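PDB 2NYI: unknown protein, which is of unknown function but carries tandem ACT domains, a fold that in many relatives binds small regulatory ligands such as amino acids. Local coordinates for residues A[107-112]-A[160-165]; A[153-158]-A[170-175]; A[127-132]-A[138-143]. All coordinates share one frame; numbering follows the deposited sequence.

Interaction 1 of 3, residues A[107-112]-A[160-165]; sequences VEAVTA and SRVEEE
Val162 of helix 152-166 reaches over to Ala109 and Val110 of helix 106-116, joining the two helices that lie on one face of the second beta-alpha-beta-beta-alpha-beta unit, the ferredoxin-like ACT fold. The backbones come closest at Ala109 and Val162, whose CA atoms are 6.6 Å apart. Such an approach suits alanine, whose single methyl group adds little bulk between the helices.

Val162 can be followed outward from its branch point. Its CB bond points toward helix 106-116, and the two methyl groups then divide the work. CG1, anti to the backbone N (chi1 178°), carries the side-chain contacts: it lies 4.0 Å from CG2 of Val110 and 4.1 Å from CB of Ala109, so one methyl group touches both neighbours. CG2, anti to the carbonyl carbon instead, meets backbone rather than side chain, at Ala109 O. A branched residue fits here because it offers separate methyl groups to a side chain and to the helix backbone.

Val110 comes at Val162 crosswise, the two side chains meeting at about a right angle. Its own branches also part: CG2 serves the helix-helix contact, while CG1 packs on Met141, a selenomethionine of strand 137-148, binding the helix to the sheet beneath. No hydrogen bond links the two segments, and the contact is small, with 111 Å² buried in all.

The side of helix 106-116 bearing Glu108 and Thr111 meets the second subunit, where Glu108 OE2 is hydrogen-bonded to His20 NE2 of that chain. Thr111 also turns its hydroxyl back on its own helix: OG1 lies 2.8 Å from Val107 O, a carbonyl that accepts from Thr111 N as well.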
ATOM      1  N   VAL A 107     -14.009 -12.128  -0.752  1.00 27.94           N
ATOM      2  CA  VAL A 107     -13.417 -10.956  -1.393  1.00 26.00           C
ATOM      3  C   VAL A 107     -14.190 -10.561  -2.659  1.00 25.65           C
ATOM      4  O   VAL A 107     -14.570  -9.400  -2.810  1.00 26.53           O
ATOM      5  CB  VAL A 107     -11.909 -11.171  -1.685  1.00 27.06           C
ATOM      6  CG1 VAL A 107     -11.311  -9.930  -2.299  1.00 27.37           C
ATOM      7  CG2 VAL A 107     -11.158 -11.534  -0.384  1.00 23.34           C
ATOM      8  N   GLU A 108     -14.433 -11.523  -3.561  1.00 24.94           N
ATOM      9  CA  GLU A 108     -15.225 -11.232  -4.770  1.00 24.16           C
ATOM     10  C   GLU A 108     -16.602 -10.695  -4.401  1.00 24.98           C
ATOM     11  O   GLU A 108     -17.088  -9.739  -5.019  1.00 24.37           O
ATOM     12  CB  GLU A 108     -15.345 -12.470  -5.681  1.00 23.87           C
ATOM     13  CG  GLU A 108     -15.925 -12.174  -7.084  1.00 21.46           C
ATOM     14  CD  GLU A 108     -17.448 -12.042  -7.115  1.00 29.12           C
ATOM     15  OE1 GLU A 108     -18.146 -12.591  -6.225  1.00 25.66           O
ATOM     16  OE2 GLU A 108     -17.948 -11.383  -8.043  1.00 22.81           O
ATOM     17  N   ALA A 109     -17.238 -11.311  -3.404  1.00 25.31           N
ATOM     18  CA  ALA A 109     -18.594 -10.901  -3.013  1.00 26.07           C
ATOM     19  C   ALA A 109     -18.664  -9.465  -2.471  1.00 26.14           C
ATOM     20  O   ALA A 109     -19.565  -8.716  -2.840  1.00 25.31           O
ATOM     21  CB  ALA A 109     -19.194 -11.883  -2.005  1.00 24.92           C
ATOM     22  N   VAL A 110     -17.720  -9.098  -1.595  1.00 25.91           N
ATOM     23  CA  VAL A 110     -17.705  -7.759  -0.995  1.00 25.69           C
ATOM     24  C   VAL A 110     -17.399  -6.733  -2.068  1.00 25.53           C
ATOM     25  O   VAL A 110     -18.123  -5.746  -2.215  1.00 24.91           O
ATOM     26  CB  VAL A 110     -16.682  -7.633   0.166  1.00 24.90           C
ATOM     27  CG1 VAL A 110     -16.580  -6.185   0.654  1.00 24.13           C
ATOM     28  CG2 VAL A 110     -17.067  -8.574   1.321  1.00 27.87           C
ATOM     29  N   THR A 111     -16.327  -6.969  -2.823  1.00 23.98           N
ATOM     30  CA  THR A 111     -15.928  -6.034  -3.877  1.00 23.69           C
ATOM     31  C   THR A 111     -16.950  -5.933  -5.028  1.00 23.44           C
ATOM     32  O   THR A 111     -17.059  -4.907  -5.672  1.00 22.13           O
ATOM     33  CB  THR A 111     -14.506  -6.333  -4.401  1.00 24.94           C
ATOM     34  OG1 THR A 111     -14.461  -7.642  -4.973  1.00 23.74           O
ATOM     35  CG2 THR A 111     -13.481  -6.252  -3.258  1.00 19.74           C
ATOM     36  N   ALA A 112     -17.723  -6.990  -5.278  1.00 24.44           N
ATOM     37  CA  ALA A 112     -18.803  -6.903  -6.283  1.00 24.96           C
ATOM     38  C   ALA A 112     -19.851  -5.863  -5.897  1.00 25.56           C
ATOM     39  O   ALA A 112     -20.307  -5.080  -6.738  1.00 24.22           O
ATOM     40  CB  ALA A 112     -19.467  -8.288  -6.490  1.00 26.15           C
ATOM     41  N   SER A 160     -25.320  -6.609   3.785  1.00 28.79           N
ATOM     42  CA  SER A 160     -26.043  -7.523   4.676  1.00 29.69           C
ATOM     43  C   SER A 160     -26.334  -8.877   4.007  1.00 28.96           C
ATOM     44  O   SER A 160     -26.254  -9.918   4.666  1.00 29.64           O
ATOM     45  CB  SER A 160     -27.330  -6.870   5.194  1.00 29.86           C
ATOM     46  OG  SER A 160     -28.366  -6.975   4.233  1.00 38.45           O
ATOM     47  N   ARG A 161     -26.639  -8.871   2.707  1.00 28.28           N
ATOM     48  CA  ARG A 161     -26.763 -10.112   1.928  1.00 30.48           C
ATOM     49  C   ARG A 161     -25.463 -10.912   1.962  1.00 29.34           C
ATOM     50  O   ARG A 161     -25.472 -12.140   2.128  1.00 28.40           O
ATOM     51  CB  ARG A 161     -27.124  -9.832   0.469  1.00 30.50           C
ATOM     52  CG  ARG A 161     -28.512  -9.278   0.241  1.00 35.86           C
ATOM     53  CD  ARG A 161     -28.786  -9.109  -1.255  1.00 34.31           C
ATOM     54  NE  ARG A 161     -29.079 -10.376  -1.939  1.00 53.39           N
ATOM     55  CZ  ARG A 161     -30.301 -10.887  -2.106  1.00 57.26           C
ATOM     56  NH1 ARG A 161     -31.373 -10.248  -1.642  1.00 56.21           N
ATOM     57  NH2 ARG A 161     -30.453 -12.044  -2.742  1.00 56.11           N
ATOM     58  N   VAL A 162     -24.342 -10.212   1.787  1.00 28.55           N
ATOM     59  CA  VAL A 162     -23.024 -10.845   1.859  1.00 27.85           C
ATOM     60  C   VAL A 162     -22.816 -11.480   3.232  1.00 27.00           C
ATOM     61  O   VAL A 162     -22.362 -12.618   3.325  1.00 27.16           O
ATOM     62  CB  VAL A 162     -21.874  -9.838   1.561  1.00 28.17           C
ATOM     63  CG1 VAL A 162     -20.510 -10.532   1.690  1.00 27.68           C
ATOM     64  CG2 VAL A 162     -22.035  -9.241   0.172  1.00 26.19           C
ATOM     65  N   GLU A 163     -23.156 -10.740   4.287  1.00 27.45           N
ATOM     66  CA  GLU A 163     -23.072 -11.245   5.656  1.00 28.16           C
ATOM     67  C   GLU A 163     -23.797 -12.583   5.794  1.00 29.46           C
ATOM     68  O   GLU A 163     -23.265 -13.530   6.382  1.00 29.71           O
ATOM     69  CB  GLU A 163     -23.699 -10.255   6.630  1.00 29.25           C
ATOM     70  CG  GLU A 163     -22.816  -9.079   7.014  1.00 24.83           C
ATOM     71  CD  GLU A 163     -23.429  -8.243   8.108  1.00 34.25           C
ATOM     72  OE1 GLU A 163     -24.674  -8.140   8.165  1.00 41.95           O
ATOM     73  OE2 GLU A 163     -22.672  -7.692   8.927  1.00 32.36           O
ATOM     74  N   GLU A 164     -25.010 -12.637   5.242  1.00 30.48           N
ATOM     75  CA  GLU A 164     -25.870 -13.818   5.334  1.00 30.96           C
ATOM     76  C   GLU A 164     -25.338 -14.972   4.508  1.00 31.35           C
ATOM     77  O   GLU A 164     -25.240 -16.101   5.007  1.00 32.97           O
ATOM     78  CB  GLU A 164     -27.311 -13.487   4.921  1.00 31.53           C
ATOM     79  CG  GLU A 164     -28.039 -12.495   5.839  1.00 36.92           C
ATOM     80  CD  GLU A 164     -28.190 -12.990   7.274  1.00 51.37           C
ATOM     81  OE1 GLU A 164     -28.326 -14.219   7.492  1.00 54.78           O
ATOM     82  OE2 GLU A 164     -28.181 -12.142   8.191  1.00 55.62           O
ATOM     83  N   GLU A 165     -24.984 -14.695   3.255  1.00 30.73           N
ATOM     84  CA  GLU A 165     -24.514 -15.735   2.343  1.00 32.42           C
ATOM     85  C   GLU A 165     -23.172 -16.333   2.751  1.00 31.21           C
ATOM     86  O   GLU A 165     -22.941 -17.535   2.574  1.00 30.94           O
ATOM     87  CB  GLU A 165     -24.448 -15.225   0.899  1.00 32.39           C
ATOM     88  CG  GLU A 165     -24.206 -16.350  -0.104  1.00 36.38           C
ATOM     89  CD  GLU A 165     -24.002 -15.873  -1.525  1.00 36.17           C
ATOM     90  OE1 GLU A 165     -24.557 -14.810  -1.891  1.00 53.94           O
ATOM     91  OE2 GLU A 165     -23.296 -16.576  -2.284  1.00 54.42           O
TER

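Interaction 2 of 3, residues A[153-158]-A[170-175]; sequences QEVVTA and IDLEEV
Leu172 rises from strand 169-174 against Val155 and Val156 of helix 152-166, so the last helix of the second ACT domain packs on the edge strand that follows it in this ferredoxin-like fold. The CB bonds of Leu172 and Val155 each point toward the opposite segment, and the two side chains cross at about a right angle. Contact is made branch end to branch end: Leu172 CD2 sits 3.6 Å from CG1 of Val155, a snug apolar approach. Val156, one residue further round the helix, stands at the margin and meets the leucine at a slant, its CG2 4.0 Å from the same CD2. One leucine methyl group therefore lies against two successive valines.

The leucine's CG stands opposite its backbone N (chi1 -173°), which extends the branch toward the helix and brings CD2 to both valines. Leucine suits the strand because it reaches further than valine would, whereas the short beta-branched valines keep the helix surface compact. No hydrogen bond crosses between the segments.

Phe147 of strand 137-148 packs on both Val155 and Leu172, extending the apolar cluster under the helix, and Leu172 O accepts a hydrogen bond from the Tyr152 hydroxyl. On the helix itself, Gln153 folds back along the turn, and its NE2 donates to Thr157 OG1 at 3.0 Å, with the hydroxyl oxygen in the amide plane.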
ATOM      1  N   GLN A 153     -27.347   3.615   2.614  1.00 26.31           N
ATOM      2  CA  GLN A 153     -28.289   2.585   3.062  1.00 26.71           C
ATOM      3  C   GLN A 153     -28.352   1.401   2.098  1.00 26.19           C
ATOM      4  O   GLN A 153     -28.326   0.242   2.534  1.00 27.99           O
ATOM      5  CB  GLN A 153     -29.684   3.156   3.379  1.00 27.54           C
ATOM      6  CG  GLN A 153     -30.633   2.127   4.028  1.00 32.98           C
ATOM      7  CD  GLN A 153     -29.980   1.348   5.178  1.00 45.85           C
ATOM      8  OE1 GLN A 153     -29.549   1.931   6.181  1.00 47.19           O
ATOM      9  NE2 GLN A 153     -29.906   0.020   5.030  1.00 38.74           N
ATOM     10  N   GLU A 154     -28.381   1.666   0.793  1.00 25.12           N
ATOM     11  CA  GLU A 154     -28.421   0.542  -0.153  1.00 26.36           C
ATOM     12  C   GLU A 154     -27.128  -0.271  -0.207  1.00 26.29           C
ATOM     13  O   GLU A 154     -27.163  -1.480  -0.475  1.00 26.12           O
ATOM     14  CB  GLU A 154     -28.855   0.978  -1.547  1.00 26.61           C
ATOM     15  CG  GLU A 154     -27.839   1.710  -2.359  1.00 28.95           C
ATOM     16  CD  GLU A 154     -28.493   2.359  -3.562  1.00 39.10           C
ATOM     17  OE1 GLU A 154     -29.430   3.159  -3.351  1.00 38.92           O
ATOM     18  OE2 GLU A 154     -28.088   2.051  -4.701  1.00 41.82           O
ATOM     19  N   VAL A 155     -25.993   0.392   0.026  1.00 26.42           N
ATOM     20  CA  VAL A 155     -24.707  -0.309   0.191  1.00 24.89           C
ATOM     21  C   VAL A 155     -24.776  -1.244   1.398  1.00 25.04           C
ATOM     22  O   VAL A 155     -24.447  -2.447   1.276  1.00 25.61           O
ATOM     23  CB  VAL A 155     -23.522   0.677   0.325  1.00 25.35           C
ATOM     24  CG1 VAL A 155     -22.209  -0.070   0.694  1.00 26.46           C
ATOM     25  CG2 VAL A 155     -23.341   1.463  -0.989  1.00 27.09           C
ATOM     26  N   VAL A 156     -25.244  -0.703   2.527  1.00 24.84           N
ATOM     27  CA  VAL A 156     -25.400  -1.445   3.792  1.00 25.76           C
ATOM     28  C   VAL A 156     -26.316  -2.648   3.599  1.00 25.75           C
ATOM     29  O   VAL A 156     -26.008  -3.757   4.070  1.00 25.43           O
ATOM     30  CB  VAL A 156     -25.876  -0.518   4.955  1.00 26.96           C
ATOM     31  CG1 VAL A 156     -26.458  -1.311   6.142  1.00 33.59           C
ATOM     32  CG2 VAL A 156     -24.708   0.367   5.426  1.00 28.41           C
ATOM     33  N   THR A 157     -27.425  -2.430   2.892  1.00 27.52           N
ATOM     34  CA  THR A 157     -28.384  -3.498   2.617  1.00 27.61           C
ATOM     35  C   THR A 157     -27.749  -4.603   1.755  1.00 28.48           C
ATOM     36  O   THR A 157     -27.925  -5.800   2.033  1.00 28.50           O
ATOM     37  CB  THR A 157     -29.687  -2.941   1.986  1.00 27.81           C
ATOM     38  OG1 THR A 157     -30.388  -2.144   2.956  1.00 25.21           O
ATOM     39  CG2 THR A 157     -30.607  -4.072   1.506  1.00 33.06           C
ATOM     40  N   ALA A 158     -27.008  -4.209   0.722  1.00 28.07           N
ATOM     41  CA  ALA A 158     -26.257  -5.165  -0.114  1.00 28.60           C
ATOM     42  C   ALA A 158     -25.177  -5.909   0.670  1.00 28.07           C
ATOM     43  O   ALA A 158     -24.982  -7.120   0.464  1.00 29.39           O
ATOM     44  CB  ALA A 158     -25.661  -4.468  -1.330  1.00 28.62           C
ATOM     45  N   ILE A 170     -19.885  -7.508   8.916  1.00 25.38           N
ATOM     46  CA  ILE A 170     -19.429  -6.350   8.135  1.00 25.06           C
ATOM     47  C   ILE A 170     -19.866  -5.044   8.812  1.00 26.85           C
ATOM     48  O   ILE A 170     -21.028  -4.892   9.209  1.00 27.60           O
ATOM     49  CB  ILE A 170     -19.964  -6.403   6.669  1.00 24.17           C
ATOM     50  CG1 ILE A 170     -19.447  -7.660   5.935  1.00 25.00           C
ATOM     51  CG2 ILE A 170     -19.555  -5.154   5.887  1.00 24.20           C
ATOM     52  CD1 ILE A 170     -20.105  -7.928   4.581  1.00 24.05           C
ATOM     53  N   ASP A 171     -18.934  -4.105   8.951  1.00 26.39           N
ATOM     54  CA  ASP A 171     -19.244  -2.794   9.497  1.00 27.19           C
ATOM     55  C   ASP A 171     -18.860  -1.770   8.454  1.00 26.69           C
ATOM     56  O   ASP A 171     -17.836  -1.916   7.793  1.00 26.59           O
ATOM     57  CB  ASP A 171     -18.455  -2.508  10.773  1.00 27.18           C
ATOM     58  CG  ASP A 171     -18.819  -3.447  11.912  1.00 38.78           C
ATOM     59  OD1 ASP A 171     -20.030  -3.669  12.146  1.00 41.57           O
ATOM     60  OD2 ASP A 171     -17.885  -3.959  12.566  1.00 51.83           O
ATOM     61  N   LEU A 172     -19.690  -0.752   8.304  1.00 25.67           N
ATOM     62  CA  LEU A 172     -19.417   0.345   7.381  1.00 26.04           C
ATOM     63  C   LEU A 172     -19.723   1.659   8.103  1.00 26.46           C
ATOM     64  O   LEU A 172     -20.885   1.923   8.485  1.00 26.90           O
ATOM     65  CB  LEU A 172     -20.255   0.194   6.106  1.00 26.38           C
ATOM     66  CG  LEU A 172     -19.954   1.180   4.976  1.00 26.76           C
ATOM     67  CD1 LEU A 172     -18.590   0.915   4.366  1.00 25.79           C
ATOM     68  CD2 LEU A 172     -21.068   1.122   3.902  1.00 27.87           C
ATOM     69  N   GLU A 173     -18.679   2.451   8.341  1.00 25.99           N
ATOM     70  CA  GLU A 173     -18.805   3.655   9.168  1.00 27.69           C
ATOM     71  C   GLU A 173     -18.243   4.862   8.419  1.00 25.82           C
ATOM     72  O   GLU A 173     -17.093   4.839   7.976  1.00 23.73           O
ATOM     73  CB  GLU A 173     -18.073   3.468  10.505  1.00 28.57           C
ATOM     74  CG  GLU A 173     -18.578   2.319  11.389  1.00 41.91           C
ATOM     75  CD  GLU A 173     -19.857   2.644  12.165  1.00 58.00           C
ATOM     76  OE1 GLU A 173     -19.881   3.658  12.901  1.00 63.44           O
ATOM     77  OE2 GLU A 173     -20.833   1.867  12.057  1.00 58.53           O
ATOM     78  N   GLU A 174     -19.053   5.911   8.282  1.00 25.26           N
ATOM     79  CA  GLU A 174     -18.605   7.125   7.611  1.00 23.13           C
ATOM     80  C   GLU A 174     -17.428   7.781   8.331  1.00 23.54           C
ATOM     81  O   GLU A 174     -17.397   7.837   9.560  1.00 24.35           O
ATOM     82  CB  GLU A 174     -19.759   8.109   7.461  1.00 24.00           C
ATOM     83  CG  GLU A 174     -19.388   9.289   6.628  1.00 23.42           C
ATOM     84  CD  GLU A 174     -20.543  10.256   6.471  1.00 28.14           C
ATOM     85  OE1 GLU A 174     -21.416  10.292   7.362  1.00 35.76           O
ATOM     86  OE2 GLU A 174     -20.556  10.979   5.467  1.00 27.87           O
ATOM     87  N   VAL A 175     -16.449   8.246   7.561  1.00 23.60           N
ATOM     88  CA  VAL A 175     -15.324   8.998   8.111  1.00 27.97           C
ATOM     89  C   VAL A 175     -15.798  10.426   8.323  1.00 31.28           C
ATOM     90  O   VAL A 175     -16.423  10.999   7.430  1.00 31.73           O
ATOM     91  CB  VAL A 175     -14.116   9.026   7.151  1.00 27.11           C
ATOM     92  CG1 VAL A 175     -13.024   9.941   7.694  1.00 33.53           C
ATOM     93  CG2 VAL A 175     -13.558   7.602   6.921  1.00 29.01           C
TER

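Interaction 3 of 3, residues A[127-132]-A[138-143]; sequences ETLPAP and LFRMGS
Glu127 and Arg140 face each other across two antiparallel strands, joined by backbone and side chain alike. Main-chain bonds come in reciprocal pairs: Glu127 N to Arg140 O and Arg140 N to Glu127 O, both 2.9 Å, then a similar pair between Leu129 and Leu138. Between them Thr128 and Phe139 form a non-hydrogen-bonded pair, and Thr128 CA makes a CH···O contact with Leu138 O at 3.1 Å.

The charged contact is a salt bridge, Glu127 OE2 to Arg140 NH1 at 2.8 Å. The side chains run alongside each other in the same direction, but carboxylate and guanidinium planes stand 63° apart and the hydrogen bond is weak, its N-H···O angle 126°. Glu127 CG sits between the backbone N and carbonyl carbon (chi1 60°), close to Arg140 CB. An alanine in place of Glu127 is likely to cost the guanidinium its carboxylate mate on this strand and leave it freer to turn.

Van der Waals contacts finish the pairing. Leu129 CD1 lies over one face of the guanidinium, 3.5 Å from Arg140 NH1, and also makes an apolar contact with Leu138 CD2. On the other side of the sheet, Thr128 CG2 approaches the Phe139 ring at its edge, while Thr128 OG1 bonds to Glu34 O of the second subunit. Phe139, an aromatic suited to a buried place, packs beneath helix 106-116. The whole is the beta hairpin formed by the second and third strands of the ACT fold.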
ATOM      1  N   GLU A 127      -6.241 -10.199   5.407  1.00 21.85           N
ATOM      2  CA  GLU A 127      -5.372 -11.216   6.001  1.00 24.56           C
ATOM      3  C   GLU A 127      -6.188 -12.442   6.307  1.00 22.63           C
ATOM      4  O   GLU A 127      -7.415 -12.357   6.471  1.00 21.73           O
ATOM      5  CB  GLU A 127      -4.684 -10.707   7.274  1.00 24.48           C
ATOM      6  CG  GLU A 127      -5.600 -10.288   8.382  1.00 34.12           C
ATOM      7  CD  GLU A 127      -4.851  -9.894   9.657  1.00 31.05           C
ATOM      8  OE1 GLU A 127      -3.637 -10.190   9.771  1.00 52.93           O
ATOM      9  OE2 GLU A 127      -5.488  -9.275  10.534  1.00 39.91           O
ATOM     10  N   THR A 128      -5.507 -13.579   6.369  1.00 23.14           N
ATOM     11  CA  THR A 128      -6.106 -14.821   6.859  1.00 24.27           C
ATOM     12  C   THR A 128      -5.242 -15.362   7.992  1.00 24.98           C
ATOM     13  O   THR A 128      -4.008 -15.300   7.931  1.00 24.90           O
ATOM     14  CB  THR A 128      -6.235 -15.875   5.746  1.00 24.52           C
ATOM     15  OG1 THR A 128      -4.989 -15.979   5.046  1.00 23.82           O
ATOM     16  CG2 THR A 128      -7.331 -15.481   4.766  1.00 27.89           C
ATOM     17  N   LEU A 129      -5.905 -15.871   9.028  1.00 24.97           N
ATOM     18  CA  LEU A 129      -5.235 -16.352  10.223  1.00 26.39           C
ATOM     19  C   LEU A 129      -5.806 -17.740  10.548  1.00 26.43           C
ATOM     20  O   LEU A 129      -6.937 -17.852  11.035  1.00 25.58           O
ATOM     21  CB  LEU A 129      -5.472 -15.359  11.370  1.00 26.42           C
ATOM     22  CG  LEU A 129      -5.184 -13.900  10.987  1.00 30.35           C
ATOM     23  CD1 LEU A 129      -6.105 -12.912  11.684  1.00 39.88           C
ATOM     24  CD2 LEU A 129      -3.700 -13.532  11.173  1.00 45.75           C
ATOM     25  N   PRO A 130      -5.056 -18.800  10.221  1.00 29.72           N
ATOM     26  CA  PRO A 130      -5.538 -20.144  10.563  1.00 30.82           C
ATOM     27  C   PRO A 130      -5.656 -20.288  12.071  1.00 30.96           C
ATOM     28  O   PRO A 130      -4.798 -19.786  12.801  1.00 32.10           O
ATOM     29  CB  PRO A 130      -4.435 -21.065  10.031  1.00 32.04           C
ATOM     30  CG  PRO A 130      -3.674 -20.251   9.045  1.00 33.53           C
ATOM     31  CD  PRO A 130      -3.751 -18.837   9.532  1.00 30.72           C
ATOM     32  N   ALA A 131      -6.723 -20.950  12.530  1.00 31.04           N
ATOM     33  CA  ALA A 131      -6.914 -21.276  13.946  1.00 31.88           C
ATOM     34  C   ALA A 131      -5.818 -22.241  14.431  1.00 32.80           C
ATOM     35  O   ALA A 131      -5.143 -22.862  13.603  1.00 31.44           O
ATOM     36  CB  ALA A 131      -8.303 -21.890  14.159  1.00 31.63           C
ATOM     37  N   PRO A 132      -5.629 -22.358  15.769  1.00 34.86           N
ATOM     38  CA  PRO A 132      -4.690 -23.351  16.334  1.00 36.16           C
ATOM     39  C   PRO A 132      -5.085 -24.794  16.001  1.00 37.14           C
ATOM     40  O   PRO A 132      -4.241 -25.699  16.031  1.00 38.86           O
ATOM     41  CB  PRO A 132      -4.809 -23.136  17.846  1.00 35.98           C
ATOM     42  CG  PRO A 132      -5.441 -21.811  18.030  1.00 36.27           C
ATOM     43  CD  PRO A 132      -6.267 -21.540  16.821  1.00 35.65           C
ATOM     44  N   LEU A 138      -9.535 -17.728   9.863  1.00 24.63           N
ATOM     45  CA  LEU A 138     -10.218 -16.448  10.023  1.00 24.04           C
ATOM     46  C   LEU A 138      -9.784 -15.520   8.896  1.00 24.54           C
ATOM     47  O   LEU A 138      -8.618 -15.510   8.513  1.00 23.69           O
ATOM     48  CB  LEU A 138      -9.914 -15.820  11.382  1.00 24.12           C
ATOM     49  CG  LEU A 138     -10.716 -14.539  11.705  1.00 30.29           C
ATOM     50  CD1 LEU A 138     -12.215 -14.833  11.933  1.00 32.87           C
ATOM     51  CD2 LEU A 138     -10.126 -13.780  12.897  1.00 26.79           C
ATOM     52  N   PHE A 139     -10.756 -14.790   8.357  1.00 23.17           N
ATOM     53  CA  PHE A 139     -10.526 -13.802   7.316  1.00 23.30           C
ATOM     54  C   PHE A 139     -10.822 -12.444   7.925  1.00 21.96           C
ATOM     55  O   PHE A 139     -11.841 -12.277   8.591  1.00 21.09           O
ATOM     56  CB  PHE A 139     -11.444 -14.069   6.123  1.00 22.40           C
ATOM     57  CG  PHE A 139     -11.507 -12.924   5.132  1.00 22.87           C
ATOM     58  CD1 PHE A 139     -10.529 -12.785   4.144  1.00 24.99           C
ATOM     59  CD2 PHE A 139     -12.548 -11.990   5.200  1.00 27.01           C
ATOM     60  CE1 PHE A 139     -10.580 -11.707   3.214  1.00 24.54           C
ATOM     61  CE2 PHE A 139     -12.627 -10.938   4.285  1.00 26.78           C
ATOM     62  CZ  PHE A 139     -11.634 -10.793   3.289  1.00 23.78           C
ATOM     63  N   ARG A 140      -9.928 -11.475   7.706  1.00 22.29           N
ATOM     64  CA  ARG A 140     -10.187 -10.095   8.116  1.00 23.13           C
ATOM     65  C   ARG A 140      -9.911  -9.163   6.954  1.00 22.88           C
ATOM     66  O   ARG A 140      -8.927  -9.350   6.241  1.00 21.97           O
ATOM     67  CB  ARG A 140      -9.284  -9.701   9.283  1.00 25.00           C
ATOM     68  CG  ARG A 140      -9.675 -10.322  10.630  1.00 27.90           C
ATOM     69  CD  ARG A 140      -9.210  -9.410  11.757  1.00 36.80           C
ATOM     70  NE  ARG A 140      -8.954 -10.137  12.997  1.00 51.79           N
ATOM     71  CZ  ARG A 140      -7.757 -10.258  13.569  1.00 55.93           C
ATOM     72  NH1 ARG A 140      -6.683  -9.692  13.024  1.00 54.00           N
ATOM     73  NH2 ARG A 140      -7.637 -10.945  14.696  1.00 59.62           N
HETATM   74  N   MSE A 141     -10.787  -8.181   6.764  1.00 23.81           N
HETATM   75  CA  MSE A 141     -10.574  -7.166   5.737  1.00 25.70           C
HETATM   76  C   MSE A 141     -10.794  -5.791   6.327  1.00 24.46           C
HETATM   77  O   MSE A 141     -11.751  -5.562   7.050  1.00 23.67           O
HETATM   78  CB  MSE A 141     -11.508  -7.391   4.557  1.00 24.35           C
HETATM   79  CG  MSE A 141     -11.499  -6.255   3.576  1.00 26.91           C
HETATM   80 SE   MSE A 141     -12.633  -6.667   2.065  1.00 34.01          SE
HETATM   81  CE  MSE A 141     -13.099  -5.091   1.761  1.00 28.37           C
ATOM     82  N   GLY A 142      -9.888  -4.872   6.037  1.00 23.11           N
ATOM     83  CA  GLY A 142     -10.073  -3.487   6.456  1.00 23.56           C
ATOM     84  C   GLY A 142      -9.867  -2.616   5.239  1.00 24.22           C
ATOM     85  O   GLY A 142      -8.894  -2.788   4.497  1.00 24.86           O
ATOM     86  N   SER A 143     -10.758  -1.656   5.033  1.00 22.62           N
ATOM     87  CA  SER A 143     -10.728  -0.916   3.789  1.00 21.92           C
ATOM     88  C   SER A 143     -11.255   0.511   4.018  1.00 23.38           C
ATOM     89  O   SER A 143     -12.057   0.748   4.934  1.00 25.37           O
ATOM     90  CB  SER A 143     -11.609  -1.646   2.768  1.00 23.36           C
ATOM     91  OG  SER A 143     -11.378  -1.198   1.439  1.00 34.40           O
TER

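In the fold
All three contacts lie in the second ACT domain. After the first domain and strand 91-99, the chain enters helix 106-116, where interaction 1 opens, and then passes through strands 120-130 and 137-148, whose hairpin is closed by interaction 3. Helix 152-166 opens interaction 2 before its later turns close interaction 1; strand 169-174 finally closes interaction 2. Interaction 3 is thus nested within interaction 1, interactions 1 and 2 cross, and 3 and 2 follow in series. Val162 CG1 touches Ile170 CD1 between interactions 1 and 2. Together they join the two helices to each other, helix 152-166 to strand 169-174, and strand 120-130 to strand 137-148, on which helix 106-116 packs through Val107 and Phe139.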